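Local atomic coordinates of Boca/mesd chaperone for ywtd beta-propeller-egf protein 1 (Caenorhabditis elegans, PDB entry 3OFG), a protein that probably acts in the endoplasmic reticulum as a chaperone for the folding of YWTD beta-propeller domains of LDL-receptor-type proteins. Residues T32-W35 against T36-Q40. Residues are numbered along the deposited sequence; the frame is centred on the assembly and turned at random.
Sequences TEKW and TQIWQ
Trp-35 and Trp-39 both set CG anti to their own carbonyl carbon, but their indoles turn differently about CB-CG (chi2 100° and -35°), and the two ring planes meet obliquely at 39°. The Trp-39 indole thereby lies across the base of Trp-35: Trp-35 CB sits over the face of the Trp-39 six-membered ring, 3.9 Å from the centroid, in a CH-pi contact, and Trp-35 O lies over the Trp-39 indole face while accepting a nearly straight hydrogen bond from Trp-39 N at 2.9 Å. Were Trp-39 replaced by alanine, Trp-35 CB would probably lose its aromatic cover and a gap would open toward Val-17 and Phe-82, which the indole also touches. Ile-38 CD1 rests over the face of the Trp-35 six-membered ring, 3.9 Å from its centroid, and meets Lys-34 CG alongside. One turn back, Thr-32 O is gripped twice, by Thr-36 N at 2.9 Å and by Thr-36 OG1 at 2.8 Å, from opposite faces of the carbonyl plane; OG1, set between the backbone N and the carbonyl carbon, is thereby held on the preceding turn, while the Thr-36 side chain packs on Val-52 and Phe-62 of the sheet. These are i to i+3 and i to i+4 contacts of an amphipathic alpha-helix, 29-45, packed on a four-stranded antiparallel sheet in the structured domain of this Mesd-family chaperone.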
ATOM      1  N   THR A  32      -2.797   7.231 -15.002  1.00  6.03           N
ATOM      2  CA  THR A  32      -2.435   6.148 -14.080  1.00  5.70           C
ATOM      3  C   THR A  32      -3.619   5.257 -13.786  1.00  6.11           C
ATOM      4  O   THR A  32      -3.494   4.040 -13.808  1.00  6.49           O
ATOM      5  CB  THR A  32      -1.924   6.766 -12.796  1.00  6.36           C
ATOM      6  OG1 THR A  32      -0.763   7.535 -13.142  1.00  7.26           O
ATOM      7  CG2 THR A  32      -1.553   5.721 -11.742  1.00  8.86           C
ATOM      8  N   GLU A  33      -4.792   5.845 -13.590  1.00  6.46           N
ATOM      9  CA  GLU A  33      -5.980   5.050 -13.307  1.00  6.97           C
ATOM     10  C   GLU A  33      -6.351   4.220 -14.529  1.00  6.88           C
ATOM     11  O   GLU A  33      -6.681   3.022 -14.378  1.00  9.15           O
ATOM     12  CB  GLU A  33      -7.139   5.932 -12.846  1.00  9.49           C
ATOM     13  CG  GLU A  33      -6.878   6.535 -11.461  1.00 12.64           C
ATOM     14  CD  GLU A  33      -8.036   7.267 -10.821  0.64 28.14           C
ATOM     15  OE1 GLU A  33      -9.135   7.277 -11.395  0.62 38.67           O
ATOM     16  OE2 GLU A  33      -7.828   7.814  -9.713  0.69 34.19           O
ATOM     17  N   LYS A  34      -6.260   4.777 -15.724  1.00  7.56           N
ATOM     18  CA  LYS A  34      -6.578   4.042 -16.929  1.00  6.99           C
ATOM     19  C   LYS A  34      -5.658   2.848 -17.072  1.00  7.30           C
ATOM     20  O   LYS A  34      -6.089   1.697 -17.267  1.00  6.64           O
ATOM     21  CB  LYS A  34      -6.441   4.935 -18.158  1.00  8.65           C
ATOM     22  CG  LYS A  34      -6.556   4.189 -19.471  1.00  8.89           C
ATOM     23  CD  LYS A  34      -6.469   5.106 -20.681  1.00 11.33           C
ATOM     24  CE  LYS A  34      -6.365   4.325 -21.967  1.00 13.69           C
ATOM     25  NZ  LYS A  34      -6.343   5.247 -23.145  1.00 21.73           N
ATOM     26  N   TRP A  35      -4.356   3.108 -17.034  1.00  6.43           N
ATOM     27  CA  TRP A  35      -3.408   2.067 -17.401  1.00  6.00           C
ATOM     28  C   TRP A  35      -3.223   1.016 -16.321  1.00  5.51           C
ATOM     29  O   TRP A  35      -3.049  -0.160 -16.644  1.00  6.34           O
ATOM     30  CB  TRP A  35      -2.067   2.680 -17.870  1.00  6.18           C
ATOM     31  CG  TRP A  35      -2.273   3.215 -19.248  1.00  7.95           C
ATOM     32  CD1 TRP A  35      -2.504   4.520 -19.616  1.00  9.08           C
ATOM     33  CD2 TRP A  35      -2.420   2.434 -20.425  1.00  7.90           C
ATOM     34  NE1 TRP A  35      -2.771   4.584 -20.964  1.00 10.03           N
ATOM     35  CE2 TRP A  35      -2.722   3.315 -21.475  1.00  8.47           C
ATOM     36  CE3 TRP A  35      -2.309   1.069 -20.697  1.00  9.32           C
ATOM     37  CZ2 TRP A  35      -2.909   2.870 -22.792  1.00 10.56           C
ATOM     38  CZ3 TRP A  35      -2.490   0.636 -22.009  1.00 10.72           C
ATOM     39  CH2 TRP A  35      -2.773   1.537 -23.028  1.00 11.23           C
ATOM     40  N   THR A  36      -3.300   1.391 -15.050  1.00  5.75           N
ATOM     41  CA  THR A  36      -3.210   0.373 -14.008  1.00  6.06           C
ATOM     42  C   THR A  36      -4.370  -0.588 -14.093  1.00  7.68           C
ATOM     43  O   THR A  36      -4.185  -1.782 -13.861  1.00  7.18           O
ATOM     44  CB  THR A  36      -3.063   0.940 -12.586  1.00  7.51           C
ATOM     45  OG1 THR A  36      -4.141   1.826 -12.287  1.00  7.25           O
ATOM     46  CG2 THR A  36      -1.740   1.673 -12.454  1.00  8.76           C
ATOM     47  N   GLN A  37      -5.552  -0.131 -14.463  1.00  5.70           N
ATOM     48  CA  GLN A  37      -6.655  -1.062 -14.582  0.55  7.29           C
ATOM     49  C   GLN A  37      -6.485  -1.967 -15.787  1.00  5.46           C
ATOM     50  O   GLN A  37      -6.809  -3.142 -15.711  1.00  7.00           O
ATOM     51  CB  GLN A  37      -7.999  -0.361 -14.651  0.55  7.63           C
ATOM     52  CG  GLN A  37      -9.081  -1.390 -14.490  0.55  9.44           C
ATOM     53  CD  GLN A  37     -10.428  -0.853 -14.101  0.55 19.23           C
ATOM     54  OE1 GLN A  37     -10.579  -0.146 -13.094  0.55 19.52           O
ATOM     55  NE2 GLN A  37     -11.443  -1.275 -14.842  0.55 10.58           N
ATOM     56  N   ILE A  38      -5.959  -1.447 -16.881  1.00  5.96           N
ATOM     57  CA  ILE A  38      -5.673  -2.272 -18.051  1.00  5.66           C
ATOM     58  C   ILE A  38      -4.640  -3.340 -17.710  1.00  6.28           C
ATOM     59  O   ILE A  38      -4.815  -4.533 -18.042  1.00  6.40           O
ATOM     60  CB  ILE A  38      -5.244  -1.422 -19.271  1.00  6.37           C
ATOM     61  CG1 ILE A  38      -6.438  -0.619 -19.781  1.00  6.91           C
ATOM     62  CG2 ILE A  38      -4.661  -2.286 -20.380  1.00  8.12           C
ATOM     63  CD1 ILE A  38      -6.043   0.523 -20.705  1.00 10.09           C
ATOM     64  N   TRP A  39      -3.548  -2.952 -17.065  1.00  6.34           N
ATOM     65  CA  TRP A  39      -2.539  -3.943 -16.665  1.00  6.78           C
ATOM     66  C   TRP A  39      -3.145  -4.972 -15.725  1.00  7.03           C
ATOM     67  O   TRP A  39      -2.835  -6.161 -15.834  1.00  7.05           O
ATOM     68  CB  TRP A  39      -1.304  -3.289 -16.062  1.00  6.47           C
ATOM     69  CG  TRP A  39      -0.647  -2.339 -17.000  1.00  5.63           C
ATOM     70  CD1 TRP A  39      -0.558  -2.454 -18.356  1.00  7.22           C
ATOM     71  CD2 TRP A  39      -0.002  -1.106 -16.656  1.00  5.93           C
ATOM     72  NE1 TRP A  39       0.109  -1.361 -18.876  1.00  7.28           N
ATOM     73  CE2 TRP A  39       0.443  -0.528 -17.850  1.00  7.09           C
ATOM     74  CE3 TRP A  39       0.227  -0.439 -15.449  1.00  6.72           C
ATOM     75  CZ2 TRP A  39       1.118   0.695 -17.868  1.00  7.36           C
ATOM     76  CZ3 TRP A  39       0.881   0.781 -15.477  1.00  7.03           C
ATOM     77  CH2 TRP A  39       1.300   1.333 -16.681  1.00  6.57           C
ATOM     78  N   GLN A  40      -3.996  -4.545 -14.804  1.00  5.78           N
ATOM     79  CA  GLN A  40      -4.672  -5.481 -13.915  1.00  6.51           C
ATOM     80  C   GLN A  40      -5.476  -6.484 -14.736  1.00  7.05           C
ATOM     81  O   GLN A  40      -5.472  -7.697 -14.443  1.00  6.37           O
ATOM     82  CB  GLN A  40      -5.578  -4.726 -12.952  1.00  6.65           C
ATOM     83  CG  GLN A  40      -6.419  -5.627 -12.058  1.00  7.32           C
ATOM     84  CD  GLN A  40      -7.429  -4.844 -11.268  1.00  8.28           C
ATOM     85  OE1 GLN A  40      -8.030  -3.889 -11.780  1.00 10.60           O
ATOM     86  NE2 GLN A  40      -7.651  -5.250 -10.028  1.00 10.17           N
TER